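Local structure of acetyl-CoA acetyltransferase (Bacillus anthracis, 3SS6) at residues R14-L24 against V214-R222; P287-I298 against S378-A388. The protein probably joins two molecules of acetyl-CoA into acetoacetyl-CoA, or runs the reverse thiolytic cleavage, as biosynthetic thiolases do. All coordinates share one frame; numbering follows the deposited sequence.

Contact 1 (R14-L24 against V214-R222)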
loop_
_atom_site.group_PDB
_atom_site.type_symbol
_atom_site.label_atom_id
_atom_site.label_comp_id
_atom_site.label_asym_id
_atom_site.label_seq_id
_atom_site.Cartn_x
_atom_site.Cartn_y
_atom_site.Cartn_z
ATOM N N ARG A 14 -17.779 15.306 -27.423
ATOM C CA ARG A 14 -16.804 14.501 -26.691
ATOM C C ARG A 14 -15.614 15.342 -26.289
ATOM O O ARG A 14 -15.358 16.373 -26.881
ATOM C CB ARG A 14 -16.316 13.348 -27.569
ATOM C CG ARG A 14 -15.569 13.808 -28.849
ATOM C CD ARG A 14 -15.018 12.582 -29.592
ATOM N NE ARG A 14 -14.213 12.844 -30.796
ATOM C CZ ARG A 14 -12.893 13.053 -30.795
ATOM N NH1 ARG A 14 -12.206 13.109 -29.648
ATOM N NH2 ARG A 14 -12.251 13.214 -31.950
ATOM N N SER A 15 -14.882 14.901 -25.273
ATOM C CA SER A 15 -13.583 15.515 -25.006
ATOM C C SER A 15 -12.634 15.065 -26.110
ATOM O O SER A 15 -12.920 14.092 -26.818
ATOM C CB SER A 15 -13.047 15.040 -23.649
ATOM O OG SER A 15 -12.679 13.663 -23.700
ATOM N N PRO A 16 -11.488 15.749 -26.256
ATOM C CA PRO A 16 -10.437 15.091 -27.034
ATOM C C PRO A 16 -9.988 13.869 -26.233
ATOM O O PRO A 16 -10.249 13.790 -25.025
ATOM C CB PRO A 16 -9.301 16.141 -27.083
ATOM C CG PRO A 16 -9.858 17.399 -26.448
ATOM C CD PRO A 16 -10.990 16.938 -25.550
ATOM N N ILE A 17 -9.319 12.932 -26.897
ATOM C CA ILE A 17 -8.864 11.715 -26.220
ATOM C C ILE A 17 -7.403 11.877 -25.818
ATOM O O ILE A 17 -6.533 12.100 -26.668
ATOM C CB ILE A 17 -9.060 10.474 -27.110
ATOM C CG1 ILE A 17 -10.551 10.289 -27.428
ATOM C CG2 ILE A 17 -8.497 9.229 -26.418
ATOM C CD1 ILE A 17 -10.828 9.312 -28.559
ATOM N N GLY A 18 -7.151 11.776 -24.516
ATOM C CA GLY A 18 -5.804 11.869 -23.971
ATOM C C GLY A 18 -5.051 10.546 -24.008
ATOM O O GLY A 18 -5.655 9.467 -24.008
ATOM N N THR A 19 -3.724 10.632 -24.068
ATOM C CA THR A 19 -2.885 9.438 -23.979
ATOM C C THR A 19 -2.586 9.130 -22.519
ATOM O O THR A 19 -2.714 9.988 -21.654
ATOM C CB THR A 19 -1.550 9.604 -24.737
ATOM O OG1 THR A 19 -0.860 10.762 -24.250
ATOM C CG2 THR A 19 -1.795 9.747 -26.221
ATOM N N PHE A 20 -2.199 7.891 -22.247
ATOM C CA PHE A 20 -1.918 7.479 -20.877
ATOM C C PHE A 20 -0.798 8.303 -20.272
ATOM O O PHE A 20 0.304 8.383 -20.824
ATOM C CB PHE A 20 -1.574 5.991 -20.830
ATOM C CG PHE A 20 -1.624 5.409 -19.442
ATOM C CD1 PHE A 20 -0.463 5.197 -18.724
ATOM C CD2 PHE A 20 -2.844 5.108 -18.850
ATOM C CE1 PHE A 20 -0.519 4.669 -17.438
ATOM C CE2 PHE A 20 -2.904 4.580 -17.572
ATOM C CZ PHE A 20 -1.738 4.369 -16.868
ATOM N N GLY A 21 -1.086 8.931 -19.139
ATOM C CA GLY A 21 -0.116 9.804 -18.502
ATOM C C GLY A 21 0.042 11.126 -19.230
ATOM O O GLY A 21 0.983 11.880 -18.958
ATOM N N GLY A 22 -0.886 11.409 -20.143
ATOM C CA GLY A 22 -0.832 12.614 -20.968
ATOM C C GLY A 22 -1.582 13.804 -20.382
ATOM O O GLY A 22 -1.517 14.067 -19.180
ATOM N N ALA A 23 -2.297 14.527 -21.241
ATOM C CA ALA A 23 -2.927 15.787 -20.851
ATOM C C ALA A 23 -3.925 15.629 -19.715
ATOM O O ALA A 23 -4.095 16.543 -18.902
ATOM C CB ALA A 23 -3.613 16.436 -22.070
ATOM N N LEU A 24 -4.589 14.472 -19.662
ATOM C CA LEU A 24 -5.630 14.225 -18.659
ATOM C C LEU A 24 -5.140 13.351 -17.498
ATOM O O LEU A 24 -5.939 12.782 -16.747
ATOM C CB LEU A 24 -6.879 13.608 -19.328
ATOM C CG LEU A 24 -7.491 14.464 -20.436
ATOM C CD1 LEU A 24 -8.561 13.686 -21.232
ATOM C CD2 LEU A 24 -8.062 15.769 -19.837
ATOM N N VAL A 214 -5.336 24.041 -21.489
ATOM C CA VAL A 214 -6.534 23.841 -22.295
ATOM C C VAL A 214 -6.263 22.764 -23.338
ATOM O O VAL A 214 -5.504 22.976 -24.285
ATOM C CB VAL A 214 -7.004 25.134 -22.983
ATOM C CG1 VAL A 214 -8.270 24.855 -23.780
ATOM C CG2 VAL A 214 -7.261 26.212 -21.945
ATOM N N PHE A 215 -6.891 21.611 -23.138
ATOM C CA PHE A 215 -6.681 20.429 -23.957
ATOM C C PHE A 215 -7.796 20.338 -24.991
ATOM O O PHE A 215 -8.959 20.147 -24.635
ATOM C CB PHE A 215 -6.712 19.205 -23.031
ATOM C CG PHE A 215 -6.557 17.892 -23.736
ATOM C CD1 PHE A 215 -5.472 17.653 -24.573
ATOM C CD2 PHE A 215 -7.480 16.875 -23.526
ATOM C CE1 PHE A 215 -5.325 16.428 -25.209
ATOM C CE2 PHE A 215 -7.337 15.645 -24.140
ATOM C CZ PHE A 215 -6.260 15.420 -24.999
ATOM N N SER A 216 -7.441 20.472 -26.270
ATOM C CA SER A 216 -8.456 20.628 -27.302
ATOM C C SER A 216 -8.278 19.702 -28.506
ATOM O O SER A 216 -9.145 19.675 -29.382
ATOM C CB SER A 216 -8.531 22.092 -27.757
ATOM O OG SER A 216 -7.315 22.484 -28.363
ATOM N N LYS A 217 -7.179 18.945 -28.544
ATOM C CA LYS A 217 -6.889 18.079 -29.688
ATOM C C LYS A 217 -6.498 16.666 -29.256
ATOM O O LYS A 217 -5.720 16.489 -28.315
ATOM C CB LYS A 217 -5.762 18.665 -30.539
ATOM C CG LYS A 217 -5.931 20.150 -30.854
ATOM C CD LYS A 217 -7.034 20.404 -31.871
ATOM C CE LYS A 217 -6.618 19.935 -33.260
ATOM N NZ LYS A 217 -7.569 20.346 -34.335
ATOM N N ASP A 218 -7.027 15.675 -29.965
ATOM C CA ASP A 218 -6.694 14.271 -29.716
ATOM C C ASP A 218 -5.181 14.088 -29.756
ATOM O O ASP A 218 -4.517 14.553 -30.693
ATOM C CB ASP A 218 -7.350 13.395 -30.788
ATOM C CG ASP A 218 -8.870 13.445 -30.736
ATOM O OD1 ASP A 218 -9.447 13.195 -29.649
ATOM O OD2 ASP A 218 -9.491 13.725 -31.788
ATOM N N GLU A 219 -4.616 13.417 -28.757
ATOM C CA GLU A 219 -3.160 13.377 -28.710
ATOM C C GLU A 219 -2.548 12.008 -29.009
ATOM O O GLU A 219 -1.320 11.885 -29.070
ATOM C CB GLU A 219 -2.600 14.007 -27.421
ATOM C CG GLU A 219 -3.042 13.317 -26.175
ATOM C CD GLU A 219 -2.421 13.869 -24.884
ATOM O OE1 GLU A 219 -1.585 14.803 -24.884
ATOM O OE2 GLU A 219 -2.778 13.331 -23.836
ATOM N N HIS A 220 -3.390 11.003 -29.256
ATOM C CA HIS A 220 -2.869 9.668 -29.563
ATOM C C HIS A 220 -2.316 9.520 -30.991
ATOM O O HIS A 220 -1.349 8.799 -31.197
ATOM C CB HIS A 220 -3.906 8.562 -29.288
ATOM C CG HIS A 220 -3.292 7.214 -29.070
ATOM N ND1 HIS A 220 -2.766 6.828 -27.855
ATOM C CD2 HIS A 220 -3.100 6.170 -29.910
ATOM C CE1 HIS A 220 -2.288 5.600 -27.951
ATOM N NE2 HIS A 220 -2.477 5.178 -29.188
ATOM N N PRO A 221 -2.942 10.171 -31.985
ATOM C CA PRO A 221 -2.420 9.970 -33.342
ATOM C C PRO A 221 -0.977 10.445 -33.466
ATOM O O PRO A 221 -0.626 11.492 -32.908
ATOM C CB PRO A 221 -3.354 10.822 -34.200
ATOM C CG PRO A 221 -4.681 10.736 -33.446
ATOM C CD PRO A 221 -4.244 10.864 -31.991
ATOM N N ARG A 222 -0.157 9.678 -34.183
ATOM C CA ARG A 222 1.275 9.947 -34.278
ATOM C C ARG A 222 1.741 10.076 -35.718
ATOM O O ARG A 222 1.620 9.137 -36.496
ATOM C CB ARG A 222 2.083 8.814 -33.650
ATOM C CG ARG A 222 1.842 8.564 -32.174
ATOM C CD ARG A 222 2.563 7.272 -31.747
ATOM N NE ARG A 222 4.014 7.355 -31.946
ATOM C CZ ARG A 222 4.860 6.346 -31.745
ATOM N NH1 ARG A 222 4.407 5.164 -31.345
ATOM N NH2 ARG A 222 6.163 6.515 -31.947
HETATM O O HOH W 1 -6.262 10.787 -29.100
#
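The ring of F215 is covered on both faces by the chain from R14 to L24. A23 CB stands over one face in a CH-pi contact, 3.6 Å from the ring centroid, and P16 CB covers the opposite face at 4.0 Å from the same centroid. At the rim the ring meets a carbonyl, with F215 CZ 3.7 Å from I17 O, while L24 CD1 and G18 CA come in obliquely. The ring gets there because its CG is anti to the backbone N (chi1 178°), which carries it from strand 212-215 toward the 14-24 segment.

A second flat pair lies further along. The guanidinium of R14 meets the carboxylate of D218 end-on and nearly coplanar, 16° apart. R14 NH1 bonds D218 OD1 at 2.8 Å, and R14 NH2 bonds D218 OD2, also at 2.8 Å, each oxygen offering its syn lone pair. The anti lone pair of D218 OD1 is taken by the backbone, with I17 N at 2.8 Å, so the carboxylate is fixed in rotation. F197 adds a cation-pi contact to R14, and Q200 holds its NE.

E219 uses one oxygen in a similar way. Its OE2 receives A23 N at 2.9 Å on the syn lone pair and T19 N at 2.9 Å on the anti side, 23° out of the carboxylate plane. Meanwhile E219 N donates to I17 O, which also accepts a hydrogen bond from a water held by H220 N.

The two amides held by E219 flank a type II beta turn from T19 to G22, closed by G22 N to T19 O. Acidic side chains accepting backbone N-H groups thus fasten the end of core strand 7-19 of the thiolase N-terminal domain to the loop that follows the hairpin of strands 204-207 and 212-215.

Contact 2 (P287-I298 against S378-A388)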
loop_
_atom_site.group_PDB
_atom_site.type_symbol
_atom_site.label_atom_id
_atom_site.label_comp_id
_atom_site.label_asym_id
_atom_site.label_seq_id
_atom_site.Cartn_x
_atom_site.Cartn_y
_atom_site.Cartn_z
ATOM N N PRO A 287 -15.553 -15.813 -24.478
ATOM C CA PRO A 287 -14.662 -14.747 -23.989
ATOM C C PRO A 287 -13.244 -14.861 -24.560
ATOM O O PRO A 287 -12.548 -13.850 -24.697
ATOM C CB PRO A 287 -14.617 -14.992 -22.472
ATOM C CG PRO A 287 -15.861 -15.767 -22.168
ATOM C CD PRO A 287 -16.136 -16.607 -23.380
ATOM N N LYS A 288 -12.823 -16.080 -24.887
ATOM C CA LYS A 288 -11.469 -16.296 -25.399
ATOM C C LYS A 288 -11.258 -15.695 -26.787
ATOM O O LYS A 288 -10.118 -15.507 -27.222
ATOM C CB LYS A 288 -11.109 -17.779 -25.393
ATOM C CG LYS A 288 -10.901 -18.344 -24.000
ATOM C CD LYS A 288 -10.561 -19.814 -24.073
ATOM C CE LYS A 288 -10.455 -20.427 -22.691
ATOM N NZ LYS A 288 -10.169 -21.888 -22.769
ATOM N N ILE A 289 -12.357 -15.404 -27.476
ATOM C CA ILE A 289 -12.294 -14.667 -28.742
ATOM C C ILE A 289 -13.293 -13.516 -28.736
ATOM O O ILE A 289 -14.002 -13.274 -29.728
ATOM C CB ILE A 289 -12.563 -15.592 -29.943
ATOM C CG1 ILE A 289 -13.806 -16.450 -29.680
ATOM C CG2 ILE A 289 -11.353 -16.484 -30.201
ATOM C CD1 ILE A 289 -14.396 -17.077 -30.938
ATOM N N MET A 290 -13.336 -12.800 -27.610
ATOM C CA MET A 290 -14.278 -11.700 -27.412
ATOM C C MET A 290 -14.297 -10.695 -28.567
ATOM O O MET A 290 -15.303 -10.028 -28.796
ATOM C CB MET A 290 -14.006 -10.980 -26.080
ATOM C CG MET A 290 -12.666 -10.243 -26.006
ATOM S SD MET A 290 -12.807 -8.540 -26.573
ATOM C CE MET A 290 -11.071 -8.171 -26.903
ATOM N N GLY A 291 -13.193 -10.599 -29.304
ATOM C CA GLY A 291 -13.071 -9.578 -30.325
ATOM C C GLY A 291 -14.042 -9.742 -31.482
ATOM O O GLY A 291 -14.290 -8.788 -32.213
ATOM N N ILE A 292 -14.589 -10.948 -31.638
ATOM C CA ILE A 292 -15.514 -11.255 -32.741
ATOM C C ILE A 292 -16.957 -10.819 -32.456
ATOM O O ILE A 292 -17.827 -10.879 -33.332
ATOM C CB ILE A 292 -15.512 -12.754 -33.077
ATOM C CG1 ILE A 292 -15.998 -12.991 -34.507
ATOM C CG2 ILE A 292 -16.366 -13.539 -32.077
ATOM C CD1 ILE A 292 -15.129 -12.314 -35.559
ATOM N N GLY A 293 -17.213 -10.396 -31.223
ATOM C CA GLY A 293 -18.550 -9.974 -30.832
ATOM C C GLY A 293 -19.354 -9.164 -31.843
ATOM O O GLY A 293 -20.545 -9.416 -32.024
ATOM N N PRO A 294 -18.731 -8.158 -32.475
ATOM C CA PRO A 294 -19.533 -7.343 -33.396
ATOM C C PRO A 294 -20.195 -8.138 -34.528
ATOM O O PRO A 294 -21.225 -7.698 -35.021
ATOM C CB PRO A 294 -18.520 -6.339 -33.954
ATOM C CG PRO A 294 -17.497 -6.201 -32.827
ATOM C CD PRO A 294 -17.386 -7.585 -32.251
ATOM N N ALA A 295 -19.634 -9.275 -34.934
ATOM C CA ALA A 295 -20.232 -10.017 -36.051
ATOM C C ALA A 295 -21.665 -10.479 -35.745
ATOM O O ALA A 295 -22.612 -10.090 -36.439
ATOM C CB ALA A 295 -19.336 -11.190 -36.483
ATOM N N PRO A 296 -21.843 -11.305 -34.699
ATOM C CA PRO A 296 -23.221 -11.696 -34.383
ATOM C C PRO A 296 -24.098 -10.523 -33.926
ATOM O O PRO A 296 -25.305 -10.566 -34.161
ATOM C CB PRO A 296 -23.052 -12.720 -33.249
ATOM C CG PRO A 296 -21.705 -12.439 -32.674
ATOM C CD PRO A 296 -20.861 -11.983 -33.831
ATOM N N ALA A 297 -23.518 -9.512 -33.279
ATOM C CA ALA A 297 -24.308 -8.360 -32.843
ATOM C C ALA A 297 -24.852 -7.605 -34.046
ATOM O O ALA A 297 -26.028 -7.244 -34.090
ATOM C CB ALA A 297 -23.480 -7.429 -31.958
ATOM N N ILE A 298 -23.994 -7.393 -35.036
ATOM C CA ILE A 298 -24.425 -6.699 -36.249
ATOM C C ILE A 298 -25.447 -7.531 -37.024
ATOM O O ILE A 298 -26.481 -7.011 -37.446
ATOM C CB ILE A 298 -23.228 -6.285 -37.124
ATOM C CG1 ILE A 298 -22.455 -5.152 -36.430
ATOM C CG2 ILE A 298 -23.692 -5.852 -38.527
ATOM C CD1 ILE A 298 -21.135 -4.800 -37.097
ATOM N N SER A 378 -20.442 -0.316 -33.646
ATOM C CA SER A 378 -20.388 -1.602 -32.963
ATOM C C SER A 378 -19.020 -1.848 -32.370
ATOM O O SER A 378 -18.015 -1.391 -32.904
ATOM C CB SER A 378 -20.731 -2.725 -33.953
ATOM O OG SER A 378 -20.756 -3.996 -33.318
ATOM N N LEU A 379 -18.978 -2.579 -31.263
ATOM C CA LEU A 379 -17.681 -2.887 -30.674
ATOM C C LEU A 379 -17.683 -4.158 -29.858
ATOM O O LEU A 379 -18.727 -4.574 -29.372
ATOM C CB LEU A 379 -17.155 -1.694 -29.865
ATOM C CG LEU A 379 -17.766 -1.298 -28.525
ATOM C CD1 LEU A 379 -17.014 -0.074 -28.032
ATOM C CD2 LEU A 379 -19.253 -1.000 -28.651
ATOM N N CYS A 380 -16.504 -4.772 -29.738
ATOM C CA CYS A 380 -16.322 -5.978 -28.947
ATOM C C CYS A 380 -16.196 -5.560 -27.490
ATOM O O CYS A 380 -15.971 -4.389 -27.182
ATOM C CB CYS A 380 -15.073 -6.756 -29.384
ATOM S SG CYS A 380 -13.494 -5.851 -29.105
ATOM N N VAL A 381 -16.354 -6.529 -26.602
ATOM C CA VAL A 381 -16.412 -6.273 -25.168
ATOM C C VAL A 381 -15.674 -7.379 -24.437
ATOM O O VAL A 381 -15.923 -8.558 -24.688
ATOM C CB VAL A 381 -17.879 -6.278 -24.698
ATOM C CG1 VAL A 381 -17.970 -6.039 -23.192
ATOM C CG2 VAL A 381 -18.688 -5.249 -25.476
ATOM N N GLY A 382 -14.756 -7.019 -23.539
ATOM C CA GLY A 382 -14.088 -8.035 -22.742
ATOM C C GLY A 382 -15.139 -8.859 -22.021
ATOM O O GLY A 382 -16.161 -8.323 -21.592
ATOM N N GLY A 383 -14.905 -10.162 -21.900
ATOM C CA GLY A 383 -15.892 -11.053 -21.307
ATOM C C GLY A 383 -16.751 -11.742 -22.358
ATOM O O GLY A 383 -17.553 -12.623 -22.022
ATOM N N GLY A 384 -16.593 -11.332 -23.618
ATOM C CA GLY A 384 -17.253 -11.981 -24.746
ATOM C C GLY A 384 -18.621 -11.429 -25.138
ATOM O O GLY A 384 -19.614 -12.175 -25.203
ATOM N N ILE A 385 -18.693 -10.130 -25.391
ATOM C CA ILE A 385 -19.948 -9.526 -25.826
ATOM C C ILE A 385 -19.729 -8.636 -27.036
ATOM O O ILE A 385 -18.669 -8.030 -27.192
ATOM C CB ILE A 385 -20.621 -8.754 -24.671
ATOM C CG1 ILE A 385 -20.730 -9.658 -23.439
ATOM C CG2 ILE A 385 -22.009 -8.245 -25.072
ATOM C CD1 ILE A 385 -21.269 -8.950 -22.193
ATOM N N GLY A 386 -20.713 -8.606 -27.924
ATOM C CA GLY A 386 -20.722 -7.634 -29.003
ATOM C C GLY A 386 -21.964 -6.778 -28.856
ATOM O O GLY A 386 -23.014 -7.279 -28.468
ATOM N N VAL A 387 -21.851 -5.493 -29.165
ATOM C CA VAL A 387 -22.997 -4.597 -29.097
ATOM C C VAL A 387 -23.016 -3.769 -30.371
ATOM O O VAL A 387 -21.962 -3.394 -30.870
ATOM C CB VAL A 387 -22.908 -3.678 -27.867
ATOM C CG1 VAL A 387 -24.148 -2.798 -27.760
ATOM C CG2 VAL A 387 -22.738 -4.521 -26.604
ATOM N N ALA A 388 -24.208 -3.526 -30.918
ATOM C CA ALA A 388 -24.334 -2.709 -32.124
ATOM C C ALA A 388 -25.492 -1.724 -32.016
ATOM O O ALA A 388 -26.544 -2.031 -31.437
ATOM C CB ALA A 388 -24.497 -3.592 -33.364
HETATM O O HOH W 2 -12.618 -11.805 -22.665
#
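M290, C380 and P294 have the most surface buried of any residues in this contact. M290 projects from the 3-10 segment 287-292 onto the end of strand 378-381. Its CG sits between the backbone N and the carbonyl carbon (chi1 66°), and a bend at the next bond brings the sulfur against the strand, with M290 SD 3.8 Å from C380 SG. At its root, M290 CB rests 3.4 Å from V381 O, the carbonyl that also accepts the amides of G384 and I385 from one face of its plane.

C380 answers from the strand. Its CB lies 3.3 Å from M290 O, with the carbonyl of G291 a little further off, and Q324 of helix 322-332 touches its side chain as well. The sequence from C380 to G386, a cysteine followed by a glycine-rich turn between two antiparallel strands, matches the C-terminal signature of thiolases, whose cysteine in relatives belongs to the active site.

P294, near the start of helix 294-305, lies over the same strand. The ring's CG reaches within 3.5 Å of C380 N, and P294 CB packs 3.3 Å from S378 OG. That hydroxyl, placed anti to its backbone N, turns to the neighbouring strand and donates to V387 O at 2.8 Å, a carbonyl shared with L379 N.

The helix segment 294-298 runs at 44° to strand 385-388, with the axes 6.3 Å apart at closest approach. Such closeness relies on glycine: G386 CA points its hydrogen at G293 O, 3.5 Å off, and A297 CB lies against the G386 backbone. At the other end, a water joins P287 O to G383 N, while G383 O accepts a bond from R70 of a second subunit.

In the fold
Contact 1 and contact 2 lie on opposite sides of the chain's centre, their own centres 26 Å apart and their nearest atoms about 11 Å. One mixed sheet connects them: strand 7-19, which feeds contact 1, is separated from strand 385-393 of contact 2 by strand 275-284 alone. They fall in the N- and C-terminal thiolase families respectively. Contact 2 probably borders the active site: V381 and V387 touch S92, next to C91, which is S-hydroxycysteine in this crystal and whose counterpart in relatives is the nucleophile. A bound potassium ion lies about 10 Å from the R14 side chain, and one lies about 12 Å from that of V387. Both contacts also touch a second subunit.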